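Local coordinates for transcriptional regulator, SorC family (Enterococcus faecalis, PDB 2O0M), which probably regulates transcription by binding DNA in response to a carbohydrate ligand, at residues A[206-211]-A[288-293]; A[241-246]-A[318-323]; A[248-253]-A[258-263]; A[273-276]-A[282-285]. All coordinates share one frame; numbering follows the deposited sequence.

The four contacts all fall within the putative sugar-binding domain. Contacts 2 and 4 lie closest together, with centres 9 Å apart, and F273 of contact 4 packs against both H241 and Y319 of contact 2. Contact 4 in turn meets contact 3, about 12 Å away between centres, through L263 against F276 and through E259 and Y285. Contact 1 lies about 15 Å from contact 4 between centres, touching it through L292 on F273 and Q293 by Y275, and 18 Å from contact 3, where Q211 approaches R253. R252 of contact 3 holds a phosphate ion. This ion probably comes from the crystallisation liquor, but a pocket for an anion here is consistent with a site for a phosphorylated sugar.

Contact 1 (A[206-211]-A[288-293]); sequences LYVPEQ and PRIGLQ
I290 faces both L206 and V208 and meets each with a different branch. Its CD1 comes tip to tip with CG1 of V208, 3.9 Å away, while its CG2 lies 4.2 Å from CD2 of L206, where the two side chains pass at a slant. The first torsion of I290 makes this division: at chi1 -50° CG1 stands anti to the carbonyl carbon, which sends the longer branch to V208, and CG2 stands anti to the backbone N, on the L206 side. L206 and V208 both point toward I290; between them Y207 is the centre of an inverse gamma turn, with a weak bond of 2.8 Å from V208 N to L206 O. Both segments are loops of the putative sugar-binding domain, which is probably Rossmann-like: 206-211 leads from strand 202-203 to helix 214-221, whereas the loop 288-293 lies between strands 283-286 and 302-306. The second loop is braced by R289, whose side chain bends at chi3 (68°) and returns to its own backbone. NH1 donates to G291 O over 2.9 Å at an N-H...O angle of 159°, with the oxygen in the guanidinium plane, and CG of Q293 lies over one face of that group, toward its rim. Helices 214-221 and 224-234 add to the apolar surroundings: I290 also touches Y217 and L230, L206 packs on V229 and L230, and V208 on L220.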
loop_
_atom_site.group_PDB
_atom_site.type_symbol
_atom_site.label_atom_id
_atom_site.label_comp_id
_atom_site.label_asym_id
_atom_site.label_seq_id
_atom_site.Cartn_x
_atom_site.Cartn_y
_atom_site.Cartn_z
ATOM N N LEU A 206 -12.860 -6.294 5.855
ATOM C CA LEU A 206 -12.430 -7.348 6.741
ATOM C C LEU A 206 -12.771 -6.860 8.133
ATOM O O LEU A 206 -12.214 -5.865 8.600
ATOM C CB LEU A 206 -10.930 -7.595 6.592
ATOM C CG LEU A 206 -10.302 -8.606 7.548
ATOM C CD1 LEU A 206 -10.859 -10.004 7.346
ATOM C CD2 LEU A 206 -8.808 -8.604 7.335
ATOM N N TYR A 207 -13.712 -7.532 8.785
ATOM C CA TYR A 207 -14.289 -6.996 10.011
ATOM C C TYR A 207 -13.456 -7.436 11.204
ATOM O O TYR A 207 -13.890 -8.174 12.079
ATOM C CB TYR A 207 -15.785 -7.338 10.093
ATOM C CG TYR A 207 -16.604 -6.368 9.262
ATOM C CD1 TYR A 207 -17.219 -6.748 8.089
ATOM C CD2 TYR A 207 -16.736 -5.044 9.642
ATOM C CE1 TYR A 207 -17.968 -5.835 7.334
ATOM C CE2 TYR A 207 -17.491 -4.114 8.880
ATOM C CZ TYR A 207 -18.092 -4.516 7.733
ATOM O OH TYR A 207 -18.816 -3.572 7.012
ATOM N N VAL A 208 -12.216 -6.955 11.192
ATOM C CA VAL A 208 -11.247 -7.179 12.241
ATOM C C VAL A 208 -10.901 -5.797 12.777
ATOM O O VAL A 208 -10.558 -4.915 12.002
ATOM C CB VAL A 208 -9.987 -7.875 11.663
ATOM C CG1 VAL A 208 -8.854 -7.898 12.682
ATOM C CG2 VAL A 208 -10.326 -9.291 11.222
ATOM N N PRO A 209 -11.055 -5.565 14.091
ATOM C CA PRO A 209 -10.657 -4.250 14.604
ATOM C C PRO A 209 -9.191 -3.907 14.314
ATOM O O PRO A 209 -8.357 -4.802 14.235
ATOM C CB PRO A 209 -10.891 -4.380 16.105
ATOM C CG PRO A 209 -11.975 -5.413 16.221
ATOM C CD PRO A 209 -11.644 -6.408 15.148
ATOM N N GLU A 210 -8.891 -2.621 14.142
ATOM C CA GLU A 210 -7.523 -2.193 13.844
ATOM C C GLU A 210 -6.576 -2.424 15.009
ATOM O O GLU A 210 -5.381 -2.620 14.809
ATOM C CB GLU A 210 -7.493 -0.730 13.405
ATOM C CG GLU A 210 -7.839 -0.544 11.948
ATOM C CD GLU A 210 -6.711 -0.978 11.026
ATOM O OE1 GLU A 210 -5.918 -0.117 10.607
ATOM O OE2 GLU A 210 -6.603 -2.184 10.737
ATOM N N GLN A 211 -7.127 -2.383 16.220
ATOM C CA GLN A 211 -6.456 -2.853 17.424
ATOM C C GLN A 211 -7.339 -3.946 18.024
ATOM O O GLN A 211 -8.539 -3.738 18.201
ATOM C CB GLN A 211 -6.278 -1.702 18.423
ATOM C CG GLN A 211 -5.043 -0.829 18.174
ATOM C CD GLN A 211 -5.299 0.388 17.296
ATOM O OE1 GLN A 211 -6.403 0.565 16.752
ATOM N NE2 GLN A 211 -4.267 1.241 17.143
ATOM N N PRO A 288 1.912 -8.982 14.049
ATOM C CA PRO A 288 1.185 -10.219 13.754
ATOM C C PRO A 288 0.341 -10.110 12.479
ATOM O O PRO A 288 -0.320 -9.099 12.250
ATOM C CB PRO A 288 0.324 -10.421 15.007
ATOM C CG PRO A 288 1.089 -9.727 16.088
ATOM C CD PRO A 288 1.607 -8.487 15.403
ATOM N N ARG A 289 0.401 -11.143 11.644
ATOM C CA ARG A 289 -0.154 -11.069 10.294
ATOM C C ARG A 289 -1.616 -11.474 10.268
ATOM O O ARG A 289 -1.990 -12.535 10.779
ATOM C CB ARG A 289 0.616 -11.964 9.326
ATOM C CG ARG A 289 -0.024 -12.055 7.949
ATOM C CD ARG A 289 0.851 -12.823 6.982
ATOM N NE ARG A 289 0.943 -14.246 7.340
ATOM C CZ ARG A 289 0.096 -15.189 6.927
ATOM N NH1 ARG A 289 -0.928 -14.893 6.135
ATOM N NH2 ARG A 289 0.279 -16.454 7.301
ATOM N N ILE A 290 -2.431 -10.619 9.661
ATOM C CA ILE A 290 -3.805 -10.940 9.333
ATOM C C ILE A 290 -3.992 -10.511 7.888
ATOM O O ILE A 290 -4.231 -9.344 7.631
ATOM C CB ILE A 290 -4.808 -10.198 10.219
ATOM C CG1 ILE A 290 -4.449 -10.370 11.700
ATOM C CG2 ILE A 290 -6.230 -10.685 9.914
ATOM C CD1 ILE A 290 -5.277 -9.532 12.643
ATOM N N GLY A 291 -3.839 -11.446 6.958
ATOM C CA GLY A 291 -3.932 -11.132 5.526
ATOM C C GLY A 291 -2.633 -11.423 4.778
ATOM O O GLY A 291 -1.951 -12.405 5.047
ATOM N N LEU A 292 -2.281 -10.546 3.849
ATOM C CA LEU A 292 -1.216 -10.815 2.885
ATOM C C LEU A 292 0.141 -11.120 3.504
ATOM O O LEU A 292 0.580 -10.428 4.413
ATOM C CB LEU A 292 -1.057 -9.602 1.956
ATOM C CG LEU A 292 0.156 -9.663 1.028
ATOM C CD1 LEU A 292 -0.195 -10.381 -0.275
ATOM C CD2 LEU A 292 0.716 -8.282 0.755
ATOM N N GLN A 293 0.814 -12.144 2.980
ATOM C CA GLN A 293 2.227 -12.384 3.283
ATOM C C GLN A 293 3.148 -11.659 2.302
ATOM O O GLN A 293 2.931 -11.706 1.097
ATOM C CB GLN A 293 2.545 -13.867 3.190
ATOM C CG GLN A 293 1.766 -14.732 4.121
ATOM C CD GLN A 293 2.187 -16.193 4.028
ATOM O OE1 GLN A 293 3.361 -16.522 4.206
ATOM N NE2 GLN A 293 1.230 -17.072 3.751
#

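Contact 2 (A[241-246]-A[318-323]); sequences HSIGRA and AYMKNA
The rings of H241 and Y319 form an offset edge-to-face pair, the imidazole turning its edge toward the phenol face. Their centroids are 5.4 Å apart, the planes stand at 75°, and NE2 of H241 comes within 3.7 Å of CE2 of Y319. The imidazole reaches this position with CG lodged between the backbone N and the carbonyl carbon (chi1 70°). I243 crosses Y319 at about a right angle: its CD1 and CG1 lie against CD2 of the ring, CD1 at 3.7 Å, and its CG2 is 3.8 Å from CB of Y319. The same CD1 also lies 4.2 Å from the selenium of M320, a selenomethionine whose chain is bent at chi2 and chi3. All four side chains are buried. In the next shell, F273 packs on H241, F277 meets Y319 edge-to-face, and backbone bonds to V304 and I306 tie H241 to the neighbouring strand 302-306. M320 to A323 form a type I turn. The contact is thus one of helix 313-320 against strand 238-245, whose parallel neighbours in the sheet are 142-148 and 302-306; packing of this sort between a helix and parallel strands is typical of Rossmann-like domains.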
loop_
_atom_site.group_PDB
_atom_site.type_symbol
_atom_site.label_atom_id
_atom_site.label_comp_id
_atom_site.label_asym_id
_atom_site.label_seq_id
_atom_site.Cartn_x
_atom_site.Cartn_y
_atom_site.Cartn_z
ATOM N N HIS A 241 -0.372 -0.052 -2.545
ATOM C CA HIS A 241 0.057 0.359 -1.223
ATOM C C HIS A 241 0.932 1.593 -1.289
ATOM O O HIS A 241 1.459 1.923 -2.346
ATOM C CB HIS A 241 0.815 -0.794 -0.565
ATOM C CG HIS A 241 2.151 -1.081 -1.185
ATOM N ND1 HIS A 241 2.302 -1.735 -2.389
ATOM C CD2 HIS A 241 3.401 -0.813 -0.744
ATOM C CE1 HIS A 241 3.590 -1.842 -2.670
ATOM N NE2 HIS A 241 4.278 -1.314 -1.674
ATOM N N SER A 242 1.086 2.266 -0.150
ATOM C CA SER A 242 2.135 3.264 -0.001
ATOM C C SER A 242 3.298 2.651 0.776
ATOM O O SER A 242 3.334 1.442 1.065
ATOM C CB SER A 242 1.606 4.565 0.634
ATOM O OG SER A 242 2.547 5.620 0.523
ATOM N N ILE A 243 4.279 3.493 1.059
ATOM C CA ILE A 243 5.446 3.147 1.850
ATOM C C ILE A 243 5.502 4.171 2.955
ATOM O O ILE A 243 5.499 5.381 2.694
ATOM C CB ILE A 243 6.727 3.189 0.995
ATOM C CG1 ILE A 243 6.631 2.179 -0.160
ATOM C CG2 ILE A 243 7.964 2.899 1.838
ATOM C CD1 ILE A 243 7.598 2.474 -1.289
ATOM N N GLY A 244 5.554 3.696 4.192
ATOM C CA GLY A 244 5.546 4.587 5.345
ATOM C C GLY A 244 6.935 4.874 5.865
ATOM O O GLY A 244 7.861 4.081 5.675
ATOM N N ARG A 245 7.071 6.028 6.510
ATOM C CA ARG A 245 8.256 6.366 7.278
ATOM C C ARG A 245 8.089 5.647 8.626
ATOM O O ARG A 245 7.106 5.869 9.346
ATOM C CB ARG A 245 8.375 7.895 7.398
ATOM C CG ARG A 245 8.577 8.565 6.030
ATOM C CD ARG A 245 8.493 10.087 6.033
ATOM N NE ARG A 245 9.565 10.664 6.832
ATOM C CZ ARG A 245 9.424 11.159 8.061
ATOM N NH1 ARG A 245 8.239 11.173 8.656
ATOM N NH2 ARG A 245 10.473 11.638 8.706
ATOM N N ALA A 246 9.027 4.755 8.943
ATOM C CA ALA A 246 8.830 3.717 9.968
ATOM C C ALA A 246 8.408 4.232 11.346
ATOM O O ALA A 246 7.404 3.792 11.889
ATOM C CB ALA A 246 10.069 2.864 10.097
ATOM N N ALA A 318 14.541 2.125 1.056
ATOM C CA ALA A 318 14.691 0.976 1.946
ATOM C C ALA A 318 13.701 -0.130 1.603
ATOM O O ALA A 318 14.049 -1.318 1.601
ATOM C CB ALA A 318 14.542 1.400 3.390
ATOM N N TYR A 319 12.459 0.250 1.320
ATOM C CA TYR A 319 11.454 -0.752 0.965
ATOM C C TYR A 319 11.714 -1.290 -0.442
ATOM O O TYR A 319 11.620 -2.491 -0.679
ATOM C CB TYR A 319 10.012 -0.216 1.035
ATOM C CG TYR A 319 9.084 -1.214 0.390
ATOM C CD1 TYR A 319 8.719 -2.384 1.060
ATOM C CD2 TYR A 319 8.669 -1.061 -0.927
ATOM C CE1 TYR A 319 7.919 -3.352 0.451
ATOM C CE2 TYR A 319 7.871 -2.013 -1.543
ATOM C CZ TYR A 319 7.495 -3.155 -0.860
ATOM O OH TYR A 319 6.707 -4.103 -1.495
HETATM N N MSE A 320 12.005 -0.404 -1.386
HETATM C CA MSE A 320 12.037 -0.814 -2.788
HETATM C C MSE A 320 13.168 -1.800 -3.094
HETATM O O MSE A 320 13.114 -2.504 -4.112
HETATM C CB MSE A 320 12.072 0.416 -3.713
HETATM C CG MSE A 320 10.780 1.226 -3.703
HETATM SE SE MSE A 320 9.238 0.303 -4.437
HETATM C CE MSE A 320 10.037 -0.177 -6.116
ATOM N N LYS A 321 14.165 -1.870 -2.208
ATOM C CA LYS A 321 15.317 -2.771 -2.372
ATOM C C LYS A 321 14.910 -4.202 -2.656
ATOM O O LYS A 321 15.494 -4.856 -3.544
ATOM C CB LYS A 321 16.215 -2.744 -1.131
ATOM C CG LYS A 321 17.254 -1.670 -1.173
ATOM C CD LYS A 321 18.197 -1.744 0.002
ATOM C CE LYS A 321 19.412 -0.872 -0.218
ATOM N NZ LYS A 321 20.278 -0.779 0.980
ATOM N N ASN A 322 13.917 -4.675 -1.905
ATOM C CA ASN A 322 13.403 -6.039 -2.024
ATOM C C ASN A 322 11.963 -6.147 -2.556
ATOM O O ASN A 322 11.354 -7.208 -2.449
ATOM C CB ASN A 322 13.518 -6.758 -0.668
ATOM C CG ASN A 322 12.412 -6.358 0.342
ATOM O OD1 ASN A 322 11.602 -5.436 0.115
ATOM N ND2 ASN A 322 12.392 -7.064 1.475
ATOM N N ALA A 323 11.419 -5.062 -3.117
ATOM C CA ALA A 323 10.089 -5.081 -3.730
ATOM C C ALA A 323 10.084 -6.020 -4.945
ATOM O O ALA A 323 11.126 -6.198 -5.578
ATOM C CB ALA A 323 9.675 -3.693 -4.162
#

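Contact 3 (A[248-253]-A[258-263]); sequences HMAARR and DEMVML. With PO4 (phosphate ion), chain B.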
loop_
_atom_site.group_PDB
_atom_site.type_symbol
_atom_site.label_atom_id
_atom_site.label_comp_id
_atom_site.label_asym_id
_atom_site.label_seq_id
_atom_site.Cartn_x
_atom_site.Cartn_y
_atom_site.Cartn_z
ATOM N N HIS A 248 7.349 7.199 12.308
ATOM C CA HIS A 248 6.094 7.931 12.170
ATOM C C HIS A 248 4.901 6.973 12.136
ATOM O O HIS A 248 3.893 7.215 12.803
ATOM C CB HIS A 248 6.126 8.792 10.901
ATOM C CG HIS A 248 5.079 9.864 10.866
ATOM N ND1 HIS A 248 3.908 9.738 10.152
ATOM C CD2 HIS A 248 5.042 11.092 11.437
ATOM C CE1 HIS A 248 3.183 10.833 10.301
ATOM N NE2 HIS A 248 3.850 11.673 11.072
HETATM N N MSE A 249 5.026 5.873 11.387
HETATM C CA MSE A 249 3.978 4.845 11.335
HETATM C C MSE A 249 3.747 4.225 12.694
HETATM O O MSE A 249 2.613 4.058 13.115
HETATM C CB MSE A 249 4.318 3.699 10.356
HETATM C CG MSE A 249 4.296 4.030 8.896
HETATM SE SE MSE A 249 2.588 4.675 8.210
HETATM C CE MSE A 249 1.514 4.010 9.350
ATOM N N ALA A 250 4.829 3.883 13.385
ATOM C CA ALA A 250 4.722 3.249 14.690
ATOM C C ALA A 250 3.988 4.131 15.702
ATOM O O ALA A 250 3.161 3.648 16.475
ATOM C CB ALA A 250 6.111 2.869 15.211
ATOM N N ALA A 251 4.282 5.427 15.687
ATOM C CA ALA A 251 3.604 6.369 16.570
ATOM C C ALA A 251 2.139 6.567 16.179
ATOM O O ALA A 251 1.246 6.548 17.037
ATOM C CB ALA A 251 4.324 7.700 16.556
ATOM N N ARG A 252 1.888 6.760 14.888
ATOM C CA ARG A 252 0.521 7.021 14.436
ATOM C C ARG A 252 -0.411 5.852 14.752
ATOM O O ARG A 252 -1.575 6.051 15.142
ATOM C CB ARG A 252 0.470 7.317 12.940
ATOM C CG ARG A 252 -0.880 7.805 12.501
ATOM C CD ARG A 252 -0.839 8.313 11.081
ATOM N NE ARG A 252 -0.812 7.220 10.117
ATOM C CZ ARG A 252 -0.449 7.352 8.845
ATOM N NH1 ARG A 252 -0.047 8.537 8.359
ATOM N NH2 ARG A 252 -0.485 6.303 8.047
ATOM N N ARG A 253 0.111 4.645 14.545
ATOM C CA ARG A 253 -0.626 3.395 14.790
ATOM C C ARG A 253 -0.667 2.977 16.256
ATOM O O ARG A 253 -1.193 1.911 16.588
ATOM C CB ARG A 253 -0.014 2.271 13.952
ATOM C CG ARG A 253 -0.212 2.473 12.441
ATOM C CD ARG A 253 0.594 1.444 11.677
ATOM N NE ARG A 253 0.437 1.523 10.220
ATOM C CZ ARG A 253 1.060 0.695 9.385
ATOM N NH1 ARG A 253 1.859 -0.250 9.877
ATOM N NH2 ARG A 253 0.879 0.805 8.073
ATOM N N ASP A 258 7.286 -0.860 24.062
ATOM C CA ASP A 258 8.369 -1.788 23.787
ATOM C C ASP A 258 8.676 -1.859 22.285
ATOM O O ASP A 258 9.836 -1.906 21.888
ATOM C CB ASP A 258 8.032 -3.190 24.314
ATOM C CG ASP A 258 8.099 -3.297 25.834
ATOM O OD1 ASP A 258 8.715 -2.439 26.510
ATOM O OD2 ASP A 258 7.526 -4.258 26.375
ATOM N N GLU A 259 7.639 -1.881 21.453
ATOM C CA GLU A 259 7.841 -1.963 20.004
ATOM C C GLU A 259 8.489 -0.699 19.453
ATOM O O GLU A 259 9.375 -0.771 18.604
ATOM C CB GLU A 259 6.519 -2.232 19.277
ATOM C CG GLU A 259 6.002 -3.655 19.476
ATOM C CD GLU A 259 4.600 -3.876 18.909
ATOM O OE1 GLU A 259 3.687 -3.078 19.213
ATOM O OE2 GLU A 259 4.406 -4.858 18.165
HETATM N N MSE A 260 8.048 0.457 19.942
HETATM C CA MSE A 260 8.614 1.730 19.500
HETATM C C MSE A 260 10.112 1.777 19.809
HETATM O O MSE A 260 10.922 2.143 18.960
HETATM C CB MSE A 260 7.916 2.890 20.195
HETATM C CG MSE A 260 8.562 4.215 19.957
HETATM SE SE MSE A 260 8.848 4.612 18.050
HETATM C CE MSE A 260 7.131 5.401 17.792
ATOM N N VAL A 261 10.469 1.414 21.035
ATOM C CA VAL A 261 11.871 1.434 21.439
ATOM C C VAL A 261 12.688 0.444 20.603
ATOM O O VAL A 261 13.790 0.771 20.173
ATOM C CB VAL A 261 12.032 1.136 22.938
ATOM C CG1 VAL A 261 13.512 0.940 23.292
ATOM C CG2 VAL A 261 11.435 2.271 23.747
HETATM N N MSE A 262 12.128 -0.744 20.371
HETATM C CA MSE A 262 12.774 -1.786 19.557
HETATM C C MSE A 262 13.001 -1.266 18.116
HETATM O O MSE A 262 14.077 -1.434 17.543
HETATM C CB MSE A 262 11.945 -3.097 19.610
HETATM C CG MSE A 262 12.649 -4.396 19.143
HETATM SE SE MSE A 262 11.745 -6.171 19.587
HETATM C CE MSE A 262 9.922 -5.597 19.837
ATOM N N LEU A 263 12.007 -0.600 17.538
ATOM C CA LEU A 263 12.143 -0.093 16.165
ATOM C C LEU A 263 13.224 0.976 16.025
ATOM O O LEU A 263 13.948 1.012 15.031
ATOM C CB LEU A 263 10.804 0.452 15.661
ATOM C CG LEU A 263 9.767 -0.615 15.304
ATOM C CD1 LEU A 263 8.435 0.040 15.052
ATOM C CD2 LEU A 263 10.186 -1.456 14.101
HETATM P P PO4 B . 1.283 7.607 4.759
HETATM O O1 PO4 B . 2.761 7.740 4.799
HETATM O O2 PO4 B . 0.730 7.770 3.392
HETATM O O3 PO4 B . 0.879 6.319 5.405
HETATM O O4 PO4 B . 0.687 8.657 5.646
#
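Apolar contacts join the two helices, with the selenomethionine M260 and L263 set against A250 and A251. The chain of M260 is bent at chi2 and chi3, which brings its CE 3.8 Å from CB of A250 and equally 3.8 Å from CB of A251; it also lies over the backbone, 3.5 Å from A251 N. CD1 of L263 comes to the same A250 methyl, 3.7 Å from its CB. The segments 248-252 and 258-263 run almost antiparallel (175°), their axes 10.2 Å apart at closest approach.

The phosphate is held by R252, whose guanidinium lies on the far side of helix 246-252. Two bonds grip the ion: NH1 to O4 at 2.8 Å, nearly straight at 176°, and NH2 to O3 at 3.0 Å. The phosphorus lies in the guanidinium plane, so the ion is met at the edge. K312 and T153 also bind it, while E182 pairs with R252 NE and with R253, probably steadying both arginines.

Helix 246-252 directly follows strand 238-245, and helix 257-265, the second arm of this helical hairpin, lies against strand 283-286, where L263 packs on Y285 and E259 OE2 is hydrogen-bonded to its hydroxyl.

Contact 4 (A[273-276]-A[282-285]); sequences FGYF and KVVY
CD2 of F276 comes to the edge of the Y285 ring, near its plane, 4.2 Å from Y285 CD2. The edge of the F276 ring receives Y285 O, in its plane and 3.8 Å from CD2. Y275 also uses an edge, its CD1 lying 4.3 Å from CG1 of V283. These residues belong to a beta hairpin of strands 275-277 and 283-286, in which F276 and Y285 form an antiparallel hydrogen-bonded pair with both side chains on the same face of the sheet. On that face L263 of helix 257-265 packs on F276. The phenol ends have partners outside the hairpin, Y275 OH with L294 N and Y285 OH with E259.

Two backbone bonds join the strands. F276 N donates to Y285 O over 2.8 Å at 164°, but F276 O takes V284 N, at 2.8 Å, rather than the amide of Y285. With helix-like angles at V284 (phi -96°, psi -19°), this is consistent with a classic beta bulge formed by V284 and Y285 opposite F276. The same carbonyl oxygen, F276 O, also receives a C-H...O contact from V283 CA at 3.3 Å and lies 3.5 Å from CG2 of V284.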
loop_
_atom_site.group_PDB
_atom_site.type_symbol
_atom_site.label_atom_id
_atom_site.label_comp_id
_atom_site.label_asym_id
_atom_site.label_seq_id
_atom_site.Cartn_x
_atom_site.Cartn_y
_atom_site.Cartn_z
ATOM N N PHE A 273 2.956 -2.934 4.644
ATOM C CA PHE A 273 2.176 -4.156 4.957
ATOM C C PHE A 273 2.379 -4.678 6.385
ATOM O O PHE A 273 2.109 -5.854 6.665
ATOM C CB PHE A 273 2.477 -5.290 3.977
ATOM C CG PHE A 273 2.412 -4.909 2.538
ATOM C CD1 PHE A 273 1.200 -4.755 1.899
ATOM C CD2 PHE A 273 3.572 -4.767 1.803
ATOM C CE1 PHE A 273 1.160 -4.417 0.539
ATOM C CE2 PHE A 273 3.525 -4.429 0.459
ATOM C CZ PHE A 273 2.331 -4.257 -0.156
ATOM N N GLY A 274 2.840 -3.824 7.294
ATOM C CA GLY A 274 3.112 -4.254 8.662
ATOM C C GLY A 274 4.469 -4.898 8.848
ATOM O O GLY A 274 4.703 -5.589 9.867
ATOM N N TYR A 275 5.347 -4.699 7.865
ATOM C CA TYR A 275 6.766 -5.046 7.976
ATOM C C TYR A 275 7.580 -3.775 8.070
ATOM O O TYR A 275 7.256 -2.784 7.410
ATOM C CB TYR A 275 7.247 -5.843 6.760
ATOM C CG TYR A 275 6.476 -7.130 6.525
ATOM C CD1 TYR A 275 6.934 -8.347 7.009
ATOM C CD2 TYR A 275 5.275 -7.118 5.827
ATOM C CE1 TYR A 275 6.221 -9.518 6.795
ATOM C CE2 TYR A 275 4.552 -8.273 5.611
ATOM C CZ TYR A 275 5.025 -9.477 6.082
ATOM O OH TYR A 275 4.289 -10.621 5.847
ATOM N N PHE A 276 8.644 -3.809 8.876
ATOM C CA PHE A 276 9.542 -2.665 9.018
ATOM C C PHE A 276 10.924 -2.995 8.479
ATOM O O PHE A 276 11.445 -4.064 8.755
ATOM C CB PHE A 276 9.618 -2.238 10.483
ATOM C CG PHE A 276 8.329 -1.676 10.989
ATOM C CD1 PHE A 276 8.116 -0.306 10.980
ATOM C CD2 PHE A 276 7.294 -2.513 11.392
ATOM C CE1 PHE A 276 6.926 0.223 11.401
ATOM C CE2 PHE A 276 6.079 -1.986 11.807
ATOM C CZ PHE A 276 5.895 -0.624 11.815
ATOM N N LYS A 282 16.574 -4.838 5.006
ATOM C CA LYS A 282 16.298 -5.977 5.869
ATOM C C LYS A 282 15.022 -5.743 6.676
ATOM O O LYS A 282 14.813 -4.652 7.197
ATOM C CB LYS A 282 17.468 -6.179 6.831
ATOM C CG LYS A 282 17.293 -7.312 7.826
ATOM C CD LYS A 282 18.393 -7.267 8.880
ATOM C CE LYS A 282 18.133 -8.248 10.004
ATOM N NZ LYS A 282 19.177 -8.160 11.065
ATOM N N VAL A 283 14.194 -6.778 6.795
ATOM C CA VAL A 283 13.043 -6.751 7.695
ATOM C C VAL A 283 13.565 -6.861 9.125
ATOM O O VAL A 283 14.130 -7.890 9.509
ATOM C CB VAL A 283 12.053 -7.899 7.401
ATOM C CG1 VAL A 283 10.925 -7.953 8.434
ATOM C CG2 VAL A 283 11.477 -7.751 5.999
ATOM N N VAL A 284 13.399 -5.787 9.893
ATOM C CA VAL A 284 13.851 -5.749 11.300
ATOM C C VAL A 284 12.731 -6.097 12.290
ATOM O O VAL A 284 13.000 -6.450 13.449
ATOM C CB VAL A 284 14.458 -4.373 11.666
ATOM C CG1 VAL A 284 15.672 -4.077 10.797
ATOM C CG2 VAL A 284 13.435 -3.255 11.540
ATOM N N TYR A 285 11.481 -6.003 11.831
ATOM C CA TYR A 285 10.315 -6.362 12.645
ATOM C C TYR A 285 9.065 -6.529 11.780
ATOM O O TYR A 285 8.946 -5.910 10.720
ATOM C CB TYR A 285 10.060 -5.283 13.696
ATOM C CG TYR A 285 9.020 -5.635 14.737
ATOM C CD1 TYR A 285 9.250 -6.651 15.666
ATOM C CD2 TYR A 285 7.823 -4.933 14.823
ATOM C CE1 TYR A 285 8.313 -6.972 16.626
ATOM C CE2 TYR A 285 6.871 -5.248 15.787
ATOM C CZ TYR A 285 7.126 -6.272 16.689
ATOM O OH TYR A 285 6.209 -6.601 17.661
#